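Local coordinates for extracellular solute-binding protein (Bordetella parapertussis, PDB 3PU5) that probably captures a small solute, perhaps a polyamine, outside the cytoplasm and hands it to a membrane transporter, as periplasmic-binding-type proteins do, at residues L18-K23 with C272-Y277; L49-S54 with P58-A63; A176-L181 with S313-L318; H187-F192 with V199-S204. All coordinates share one frame; numbering follows the deposited sequence.

Contact 1 of 4, residues L18-K23 with C272-Y277; sequences LENVRK and CEAMYY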
# COMPACT_ATOMS: atom_id res chain seq x y z
N LEU A 18 -2.14 13.95 -2.31
CA LEU A 18 -2.56 15.05 -1.46
C LEU A 18 -3.76 15.83 -2.03
O LEU A 18 -4.68 16.20 -1.30
CB LEU A 18 -1.38 16.00 -1.18
CG LEU A 18 -1.61 17.07 -0.10
CD1 LEU A 18 -0.29 17.52 0.52
CD2 LEU A 18 -2.38 18.26 -0.64
N GLU A 19 -3.74 16.07 -3.34
CA GLU A 19 -4.82 16.78 -4.00
C GLU A 19 -6.12 16.00 -3.84
O GLU A 19 -7.20 16.58 -3.66
CB GLU A 19 -4.52 16.94 -5.49
CG GLU A 19 -3.27 17.75 -5.78
CD GLU A 19 -2.89 17.73 -7.25
OE1 GLU A 19 -3.55 17.00 -8.04
OE2 GLU A 19 -1.93 18.46 -7.62
N ASN A 20 -6.01 14.68 -3.90
CA ASN A 20 -7.20 13.85 -3.79
C ASN A 20 -7.70 13.67 -2.37
O ASN A 20 -8.89 13.58 -2.16
CB ASN A 20 -7.03 12.54 -4.54
CG ASN A 20 -7.21 12.72 -6.04
OD1 ASN A 20 -8.34 12.79 -6.52
ND2 ASN A 20 -6.11 12.84 -6.77
N VAL A 21 -6.78 13.66 -1.40
CA VAL A 21 -7.18 13.71 -0.01
C VAL A 21 -7.95 15.00 0.27
O VAL A 21 -8.96 14.99 0.95
CB VAL A 21 -5.98 13.64 0.95
CG1 VAL A 21 -6.44 13.93 2.38
CG2 VAL A 21 -5.30 12.27 0.87
N ARG A 22 -7.45 16.11 -0.27
CA ARG A 22 -8.12 17.41 -0.09
C ARG A 22 -9.51 17.38 -0.72
O ARG A 22 -10.50 17.74 -0.09
CB ARG A 22 -7.29 18.54 -0.71
CG ARG A 22 -7.91 19.93 -0.48
CD ARG A 22 -7.12 21.05 -1.16
NE ARG A 22 -5.81 21.26 -0.54
CZ ARG A 22 -4.65 21.14 -1.18
NH1 ARG A 22 -4.64 20.82 -2.47
NH2 ARG A 22 -3.51 21.35 -0.54
N LYS A 23 -9.57 16.95 -1.97
CA LYS A 23 -10.81 16.94 -2.73
C LYS A 23 -11.87 15.99 -2.16
O LYS A 23 -13.07 16.32 -2.10
CB LYS A 23 -10.50 16.55 -4.18
CG LYS A 23 -11.68 16.63 -5.13
CD LYS A 23 -11.24 16.25 -6.54
CE LYS A 23 -12.33 16.51 -7.57
NZ LYS A 23 -11.92 16.02 -8.93
N CYS A 272 -10.91 6.45 -3.14
CA CYS A 272 -10.31 5.27 -3.75
C CYS A 272 -10.64 5.13 -5.24
O CYS A 272 -9.80 4.71 -6.02
CB CYS A 272 -10.69 4.01 -2.98
SG CYS A 272 -10.00 4.00 -1.31
N GLU A 273 -11.85 5.51 -5.63
CA GLU A 273 -12.21 5.49 -7.05
C GLU A 273 -11.35 6.47 -7.86
O GLU A 273 -10.95 6.18 -8.99
CB GLU A 273 -13.68 5.84 -7.22
CG GLU A 273 -14.64 4.78 -6.70
CD GLU A 273 -15.18 3.87 -7.79
OE1 GLU A 273 -14.77 4.03 -8.96
OE2 GLU A 273 -16.02 3.01 -7.47
N ALA A 274 -11.09 7.63 -7.27
CA ALA A 274 -10.28 8.66 -7.93
C ALA A 274 -8.82 8.22 -8.09
O ALA A 274 -8.18 8.50 -9.11
CB ALA A 274 -10.36 9.96 -7.13
N MSE A 275 -8.31 7.51 -7.09
CA MSE A 275 -6.90 7.10 -7.08
C MSE A 275 -6.65 5.70 -7.61
O MSE A 275 -5.50 5.28 -7.70
CB MSE A 275 -6.33 7.19 -5.66
CG MSE A 275 -6.29 8.58 -5.11
SE MSE A 275 -5.00 9.70 -6.08
CE MSE A 275 -3.34 8.74 -5.62
N TYR A 276 -7.71 4.97 -7.96
CA TYR A 276 -7.58 3.54 -8.29
C TYR A 276 -6.94 2.75 -7.14
O TYR A 276 -6.03 1.94 -7.34
CB TYR A 276 -6.80 3.31 -9.59
CG TYR A 276 -7.52 3.77 -10.85
CD1 TYR A 276 -7.80 5.12 -11.05
CD2 TYR A 276 -7.88 2.88 -11.84
CE1 TYR A 276 -8.45 5.55 -12.19
CE2 TYR A 276 -8.52 3.30 -12.99
CZ TYR A 276 -8.80 4.63 -13.16
OH TYR A 276 -9.44 5.06 -14.30
N TYR A 277 -7.43 3.01 -5.93
CA TYR A 277 -7.03 2.28 -4.73
C TYR A 277 -8.17 1.40 -4.25
O TYR A 277 -9.33 1.59 -4.65
CB TYR A 277 -6.70 3.24 -3.59
CG TYR A 277 -5.43 4.06 -3.73
CD1 TYR A 277 -4.38 3.64 -4.55
CD2 TYR A 277 -5.27 5.23 -3.02
CE1 TYR A 277 -3.21 4.39 -4.66
CE2 TYR A 277 -4.11 5.99 -3.12
CZ TYR A 277 -3.09 5.56 -3.94
OH TYR A 277 -1.95 6.33 -4.02
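The amide nitrogen of Asn20 meets two groups: it gives a hydrogen bond to the backbone oxygen of Ser16, one turn earlier on its own helix, and it lies against the selenium of Met275, with ND2 of Asn20 3.4 Å from SE of Met275. The second approach is a packing contact; the Ser16 bond is a polar tie of this nitrogen. The torsion of Asn20 accounts for it: chi1 of -79° keeps CG beside the backbone N, which turns the amide back toward the preceding turn. The other amide atom faces a different neighbour, OD1 of Asn20 standing 3.5 Å from CB of Ala274. One amide therefore spans two consecutive residues of the second helix.

Met275, modelled as selenomethionine, runs at a slant to the Asn20 side chain. The bend at chi2 (-67°) brings the selenium to the asparagine, and SE of Met275 lies 3.8 Å from CB of Asn20 as well as near the amide. At the base of the same side chain, CB of Met275 lies 3.4 Å above the plane of the Tyr277 ring, offset toward the rim. That ring follows a helix end with the marks of a Schellman motif: Tyr276 has positive phi, and N of Tyr277 bonds to O of Cys272 at 2.9 Å.

Only 122 Å² is buried in this surface contact. It joins the C-terminal end of helix 265-275 to the early part of helix 15-33, where His24 and Phe17 extend the interface, while Leu18 and Val21 rest on Leu39 of strand 36-41 and Tyr276 reaches helix 214-223.

Contact 2 of 4, residues L49-S54 with P58-A63; sequences LKILSS and PPYDVA
Lys50 and Ile51 of helix 44-53 pack on Tyr60, in the turn that leads to strand 62-65, within the second half of a beta-alpha-beta crossover that starts at strand 36-41. Val62 confirms the return to the sheet through backbone hydrogen bonds with Tyr9 and Thr11 of strand 7-12.

The polar part is slight. NZ of Lys50 donates a weak hydrogen bond to OH of Tyr60, at 3.3 Å. Its chi1 of -176° turns the lysine chain away from the backbone N, and the extended chain, crossing the tyrosine at about a right angle, lays CD and CE beside the phenol oxygen.

The segments bury 321 Å² between them, and Ile51 gives the apolar contacts. CG1 of Ile51 stands 4.0 Å from CD2 of Tyr60, and CD1 of Ile51 is 4.0 Å from CB of Ala63, which ties the helix to the strand itself; Leu73 of helix 67-75 also touches Ile51.

The remaining contacts are van der Waals ones of the prolines. Pro59 slides past the Lys50 chain, CG of Pro59 lying 4.0 Å from CE of Lys50, and the same CG lies over the centre of the Tyr60 ring, 3.9 Å above its plane. At the turn, OG of Ser54 comes within 3.4 Å of CA of Pro58.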
# COMPACT_ATOMS: atom_id res chain seq x y z
N LEU A 49 9.24 12.43 12.71
CA LEU A 49 10.20 13.04 13.64
C LEU A 49 9.61 14.30 14.28
O LEU A 49 9.78 14.55 15.48
CB LEU A 49 11.53 13.36 12.96
CG LEU A 49 12.58 13.95 13.93
CD1 LEU A 49 12.86 12.97 15.07
CD2 LEU A 49 13.87 14.32 13.22
N LYS A 50 8.89 15.08 13.49
CA LYS A 50 8.28 16.29 14.02
C LYS A 50 7.29 15.96 15.12
O LYS A 50 7.27 16.62 16.15
CB LYS A 50 7.59 17.09 12.92
CG LYS A 50 7.03 18.41 13.41
CD LYS A 50 7.00 19.43 12.28
CE LYS A 50 6.41 20.75 12.72
NZ LYS A 50 6.38 21.67 11.55
N ILE A 51 6.48 14.93 14.91
CA ILE A 51 5.53 14.50 15.93
C ILE A 51 6.26 13.90 17.12
O ILE A 51 5.91 14.16 18.27
CB ILE A 51 4.52 13.47 15.39
CG1 ILE A 51 3.57 14.13 14.38
CG2 ILE A 51 3.74 12.87 16.54
CD1 ILE A 51 2.91 13.12 13.44
N LEU A 52 7.28 13.11 16.84
CA LEU A 52 8.12 12.55 17.89
C LEU A 52 8.71 13.64 18.78
O LEU A 52 8.70 13.53 20.02
CB LEU A 52 9.27 11.76 17.27
CG LEU A 52 9.19 10.25 17.41
CD1 LEU A 52 10.05 9.57 16.34
CD2 LEU A 52 9.63 9.86 18.82
N SER A 53 9.23 14.68 18.14
CA SER A 53 9.99 15.74 18.82
C SER A 53 9.10 16.69 19.60
O SER A 53 9.57 17.46 20.43
CB SER A 53 10.76 16.56 17.80
OG SER A 53 11.56 15.73 16.98
N SER A 54 7.80 16.64 19.32
CA SER A 54 6.90 17.66 19.83
C SER A 54 6.85 17.70 21.35
O SER A 54 6.92 16.67 22.03
CB SER A 54 5.50 17.49 19.27
OG SER A 54 4.63 18.48 19.79
N PRO A 58 0.89 19.69 20.15
CA PRO A 58 1.42 19.10 18.91
C PRO A 58 1.08 20.00 17.73
O PRO A 58 0.06 20.70 17.77
CB PRO A 58 0.65 17.78 18.77
CG PRO A 58 -0.09 17.59 20.03
CD PRO A 58 -0.26 18.94 20.66
N PRO A 59 1.90 19.97 16.68
CA PRO A 59 1.60 20.79 15.50
C PRO A 59 0.49 20.14 14.67
O PRO A 59 -0.27 20.84 13.98
CB PRO A 59 2.92 20.76 14.73
CG PRO A 59 3.54 19.44 15.10
CD PRO A 59 3.02 19.04 16.46
N TYR A 60 0.37 18.82 14.75
CA TYR A 60 -0.61 18.09 13.96
C TYR A 60 -1.61 17.33 14.82
O TYR A 60 -1.27 16.83 15.90
CB TYR A 60 0.08 17.13 12.98
CG TYR A 60 1.22 17.76 12.21
CD1 TYR A 60 1.13 19.07 11.74
CD2 TYR A 60 2.40 17.06 11.97
CE1 TYR A 60 2.18 19.66 11.04
CE2 TYR A 60 3.45 17.64 11.27
CZ TYR A 60 3.34 18.94 10.81
OH TYR A 60 4.38 19.53 10.12
N ASP A 61 -2.83 17.23 14.32
CA ASP A 61 -3.91 16.52 15.02
C ASP A 61 -4.12 15.10 14.48
O ASP A 61 -4.55 14.20 15.21
CB ASP A 61 -5.20 17.32 14.88
CG ASP A 61 -5.04 18.75 15.35
OD1 ASP A 61 -5.03 19.66 14.50
OD2 ASP A 61 -4.87 18.94 16.57
N VAL A 62 -3.84 14.91 13.19
CA VAL A 62 -4.01 13.61 12.56
C VAL A 62 -2.72 13.21 11.86
O VAL A 62 -2.20 13.96 11.02
CB VAL A 62 -5.19 13.58 11.56
CG1 VAL A 62 -5.24 12.23 10.81
CG2 VAL A 62 -6.50 13.82 12.29
N ALA A 63 -2.19 12.06 12.24
CA ALA A 63 -0.99 11.53 11.63
C ALA A 63 -1.43 10.64 10.48
O ALA A 63 -2.13 9.66 10.69
CB ALA A 63 -0.18 10.73 12.63

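Contact 3 of 4, residues A176-L181 with S313-L318; sequences ASIATL and SALLDL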
# COMPACT_ATOMS: atom_id res chain seq x y z
N ALA A 176 14.02 -19.07 2.11
CA ALA A 176 13.11 -19.58 1.09
C ALA A 176 12.75 -18.49 0.09
O ALA A 176 12.73 -18.73 -1.12
CB ALA A 176 11.84 -20.16 1.74
N SER A 177 12.48 -17.29 0.60
CA SER A 177 12.20 -16.12 -0.25
C SER A 177 13.32 -15.85 -1.24
O SER A 177 13.08 -15.74 -2.44
CB SER A 177 11.98 -14.88 0.62
OG SER A 177 10.80 -15.01 1.39
N ILE A 178 14.53 -15.71 -0.72
CA ILE A 178 15.70 -15.48 -1.56
C ILE A 178 16.01 -16.66 -2.49
O ILE A 178 16.38 -16.47 -3.65
CB ILE A 178 16.93 -15.13 -0.70
CG1 ILE A 178 16.74 -13.74 -0.05
CG2 ILE A 178 18.20 -15.18 -1.52
CD1 ILE A 178 16.81 -12.57 -1.02
N ALA A 179 15.86 -17.88 -1.97
CA ALA A 179 16.09 -19.07 -2.77
C ALA A 179 15.14 -19.13 -3.98
O ALA A 179 15.54 -19.57 -5.05
CB ALA A 179 15.94 -20.33 -1.92
N THR A 180 13.90 -18.70 -3.79
CA THR A 180 12.93 -18.65 -4.89
C THR A 180 13.39 -17.68 -5.96
O THR A 180 13.45 -18.03 -7.14
CB THR A 180 11.53 -18.23 -4.39
OG1 THR A 180 11.04 -19.20 -3.47
CG2 THR A 180 10.55 -18.13 -5.54
N LEU A 181 13.73 -16.46 -5.55
CA LEU A 181 14.17 -15.44 -6.49
C LEU A 181 15.46 -15.86 -7.18
O LEU A 181 15.69 -15.56 -8.36
CB LEU A 181 14.34 -14.10 -5.78
CG LEU A 181 14.77 -12.92 -6.65
CD1 LEU A 181 13.70 -12.63 -7.71
CD2 LEU A 181 15.02 -11.71 -5.77
N SER A 313 17.41 -6.10 7.49
CA SER A 313 18.87 -6.23 7.46
C SER A 313 19.33 -7.60 6.96
O SER A 313 20.11 -7.68 6.02
CB SER A 313 19.47 -5.93 8.83
OG SER A 313 19.08 -4.64 9.26
N ALA A 314 18.85 -8.66 7.58
CA ALA A 314 19.20 -10.01 7.15
C ALA A 314 18.77 -10.27 5.71
O ALA A 314 19.52 -10.88 4.94
CB ALA A 314 18.58 -11.04 8.08
N LEU A 315 17.57 -9.84 5.35
CA LEU A 315 17.07 -10.02 3.98
C LEU A 315 18.01 -9.36 2.97
O LEU A 315 18.36 -9.96 1.95
CB LEU A 315 15.65 -9.45 3.85
CG LEU A 315 14.91 -9.67 2.53
CD1 LEU A 315 14.83 -11.16 2.15
CD2 LEU A 315 13.51 -9.05 2.59
N LEU A 316 18.41 -8.13 3.25
CA LEU A 316 19.34 -7.39 2.40
C LEU A 316 20.67 -8.13 2.25
O LEU A 316 21.22 -8.23 1.15
CB LEU A 316 19.60 -6.00 2.98
CG LEU A 316 18.41 -5.04 2.97
CD1 LEU A 316 18.62 -3.91 3.95
CD2 LEU A 316 18.19 -4.51 1.56
N ASP A 317 21.18 -8.64 3.37
CA ASP A 317 22.41 -9.42 3.39
C ASP A 317 22.31 -10.63 2.45
O ASP A 317 23.18 -10.83 1.60
CB ASP A 317 22.72 -9.91 4.81
CG ASP A 317 23.29 -8.81 5.70
OD1 ASP A 317 23.69 -7.75 5.17
OD2 ASP A 317 23.35 -9.01 6.94
N LEU A 318 21.26 -11.42 2.61
CA LEU A 318 21.03 -12.59 1.76
C LEU A 318 20.91 -12.18 0.29
O LEU A 318 21.44 -12.85 -0.60
CB LEU A 318 19.75 -13.32 2.18
CG LEU A 318 19.86 -14.33 3.32
CD1 LEU A 318 18.55 -15.08 3.43
CD2 LEU A 318 21.01 -15.30 3.07
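Ile178 projects from helix 174-184 between two leucines of helix 305-322, slanting across both Leu315 and Leu318. Its CG1 branch does most of the touching: CG1 of Ile178 lies 3.8 Å from CB of Leu318 and 3.9 Å from CD1 of Leu315. The isoleucine thus meets the base of one leucine and the tip of the other.

The first two torsions of Leu315 bring its tip in. Its CB sets off across the interface rather than at it, but chi1 at -174° swings CG away from the backbone N, and chi2 at 55° then carries CD1 inward, 4.0 Å from CD1 of Ile178. Leu318 starts directly toward the partner helix, and its CD1 stays 4.1 Å from CG1 of Ile178. The second branch of the isoleucine points to the backbone, with CG2 of Ile178 4.1 Å from O of Leu318.

Trp319 and Arg322 also touch Ile178. Together with Leu315 and Leu318 they form the four-residue spacing i, i+3, i+4, i+7, so the isoleucine sits as a knob in a hole of helix 305-322. Ile174 and helix 156-167 continue the packing around Leu315.

Every contact between the paired side chains is carbon to carbon, which implies that within these segments the helices meet by shape and dispersion.

Contact 4 of 4, residues H187-F192 with V199-S204; sequences HIFKFF and VVLLTS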
# COMPACT_ATOMS: atom_id res chain seq x y z
N HIS A 187 16.52 -15.22 -15.54
CA HIS A 187 15.50 -14.80 -16.49
C HIS A 187 15.04 -13.38 -16.25
O HIS A 187 14.18 -12.88 -16.96
CB HIS A 187 14.33 -15.76 -16.41
CG HIS A 187 14.76 -17.18 -16.41
ND1 HIS A 187 14.84 -17.94 -15.26
CD2 HIS A 187 15.21 -17.98 -17.41
CE1 HIS A 187 15.29 -19.14 -15.55
NE2 HIS A 187 15.52 -19.19 -16.85
N ILE A 188 15.62 -12.72 -15.25
CA ILE A 188 15.28 -11.35 -14.90
C ILE A 188 16.26 -10.38 -15.56
O ILE A 188 17.47 -10.46 -15.34
CB ILE A 188 15.25 -11.15 -13.37
CG1 ILE A 188 14.05 -11.90 -12.79
CG2 ILE A 188 15.17 -9.66 -13.00
CD1 ILE A 188 14.13 -12.16 -11.29
N PHE A 189 15.74 -9.48 -16.38
CA PHE A 189 16.59 -8.53 -17.09
C PHE A 189 16.71 -7.19 -16.35
O PHE A 189 17.60 -6.39 -16.65
CB PHE A 189 16.07 -8.31 -18.53
CG PHE A 189 14.82 -7.47 -18.60
CD1 PHE A 189 13.58 -8.06 -18.51
CD2 PHE A 189 14.90 -6.10 -18.77
CE1 PHE A 189 12.43 -7.30 -18.58
CE2 PHE A 189 13.75 -5.33 -18.85
CZ PHE A 189 12.51 -5.94 -18.75
N LYS A 190 15.83 -6.96 -15.38
CA LYS A 190 15.84 -5.68 -14.68
C LYS A 190 15.23 -5.79 -13.29
O LYS A 190 14.12 -6.32 -13.13
CB LYS A 190 15.11 -4.62 -15.50
CG LYS A 190 15.00 -3.26 -14.82
CD LYS A 190 16.36 -2.60 -14.66
CE LYS A 190 16.21 -1.12 -14.36
NZ LYS A 190 17.50 -0.48 -13.95
N PHE A 191 15.97 -5.32 -12.30
CA PHE A 191 15.43 -5.12 -10.97
C PHE A 191 15.07 -3.64 -10.87
O PHE A 191 15.95 -2.79 -10.76
CB PHE A 191 16.44 -5.53 -9.90
CG PHE A 191 16.63 -7.02 -9.79
CD1 PHE A 191 17.72 -7.64 -10.38
CD2 PHE A 191 15.71 -7.80 -9.10
CE1 PHE A 191 17.88 -9.02 -10.28
CE2 PHE A 191 15.87 -9.16 -9.00
CZ PHE A 191 16.96 -9.78 -9.59
N PHE A 192 13.78 -3.35 -10.94
CA PHE A 192 13.34 -1.98 -11.13
C PHE A 192 13.33 -1.17 -9.84
O PHE A 192 13.20 -1.72 -8.75
CB PHE A 192 11.98 -1.92 -11.84
CG PHE A 192 10.83 -2.48 -11.04
CD1 PHE A 192 10.17 -1.68 -10.13
CD2 PHE A 192 10.40 -3.79 -11.21
CE1 PHE A 192 9.10 -2.18 -9.39
CE2 PHE A 192 9.34 -4.29 -10.49
CZ PHE A 192 8.69 -3.49 -9.57
N VAL A 199 4.85 -0.50 -15.61
CA VAL A 199 4.06 -0.04 -16.75
C VAL A 199 4.96 0.33 -17.94
O VAL A 199 4.72 -0.12 -19.07
CB VAL A 199 3.11 1.10 -16.34
CG1 VAL A 199 2.70 1.94 -17.55
CG2 VAL A 199 1.88 0.52 -15.64
N VAL A 200 6.01 1.10 -17.67
CA VAL A 200 6.96 1.50 -18.72
C VAL A 200 7.65 0.29 -19.36
O VAL A 200 7.72 0.19 -20.59
CB VAL A 200 8.03 2.45 -18.17
CG1 VAL A 200 9.16 2.62 -19.18
CG2 VAL A 200 7.41 3.80 -17.82
N LEU A 201 8.15 -0.62 -18.54
CA LEU A 201 8.81 -1.81 -19.05
C LEU A 201 7.86 -2.62 -19.94
O LEU A 201 8.24 -3.09 -21.02
CB LEU A 201 9.36 -2.68 -17.91
CG LEU A 201 10.52 -2.09 -17.10
CD1 LEU A 201 10.76 -2.88 -15.81
CD2 LEU A 201 11.78 -2.02 -17.94
N LEU A 202 6.62 -2.79 -19.48
CA LEU A 202 5.62 -3.53 -20.24
C LEU A 202 5.22 -2.81 -21.53
O LEU A 202 5.20 -3.43 -22.59
CB LEU A 202 4.36 -3.81 -19.39
CG LEU A 202 4.58 -4.81 -18.26
CD1 LEU A 202 3.36 -4.87 -17.35
CD2 LEU A 202 4.95 -6.20 -18.79
N THR A 203 4.92 -1.52 -21.43
CA THR A 203 4.43 -0.76 -22.59
C THR A 203 5.50 -0.44 -23.63
O THR A 203 5.19 -0.23 -24.80
CB THR A 203 3.73 0.56 -22.18
OG1 THR A 203 4.65 1.40 -21.49
CG2 THR A 203 2.54 0.28 -21.29
N SER A 204 6.76 -0.43 -23.21
CA SER A 204 7.88 -0.21 -24.11
C SER A 204 8.15 -1.46 -24.92
O SER A 204 8.81 -1.40 -25.96
CB SER A 204 9.14 0.18 -23.33
OG SER A 204 9.66 -0.92 -22.60
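Phe189 has chi1 of 73°, which sets CG in the crowded position between the backbone N and the carbonyl carbon, while Leu201, at -68°, keeps its CG beside its own backbone N; these choices bring the ring and the leucine branches side by side. The two side chains run past each other in opposite directions. CD2 of Leu201 lies at the ring edge, near the ring plane, 4.0 Å from CE2 and 4.1 Å from CZ of Phe189.

The other branch serves two further residues of the strand. CD1 of Leu201 is 4.3 Å from CB of Phe192 and 4.4 Å from CG of Lys190, whose amino end then leads off. Neighbouring Phe189 and Lys190 both set out toward the helix, a break in strand alternation that fits the near-helical backbone of Phe189.

This is a beta-alpha unit: helix 197-204 doubles back over strand 188-192, and the axes of the strand and of segment 199-204 come within 11.3 Å, at 152°. Leu201 also touches Phe146 of strand 145-148, the parallel partner of strand 188-192.

Within 199-204, Leu201 makes all the contacts to 187-192, while Asp197 and Pro198 add to the Phe192 side. Its contacts are hydrocarbon only, which implies van der Waals packing between these two segments.

Contact 3 is the buried one, contact 1 lies at the surface, and contacts 2 and 4 are intermediate. Chemistry differs too: a side-chain amide takes part in contact 1 and a weak lysine-tyrosine bond in contact 2, whereas contacts 3 and 4 join the segments by apolar packing. Contact 2 pairs a helix with the loop and first residues of the next strand, contact 4 a strand with the helix that follows; contacts 1 and 3 join helices distant in sequence. Only 3 and 4 touch, CD1 of Leu181 packing 3.6 Å from CD1 of Ile188, where helix 174-184 leads to strand 188-192. Contacts 2 and 4 flank the chain's centre, their centres about 39 Å apart.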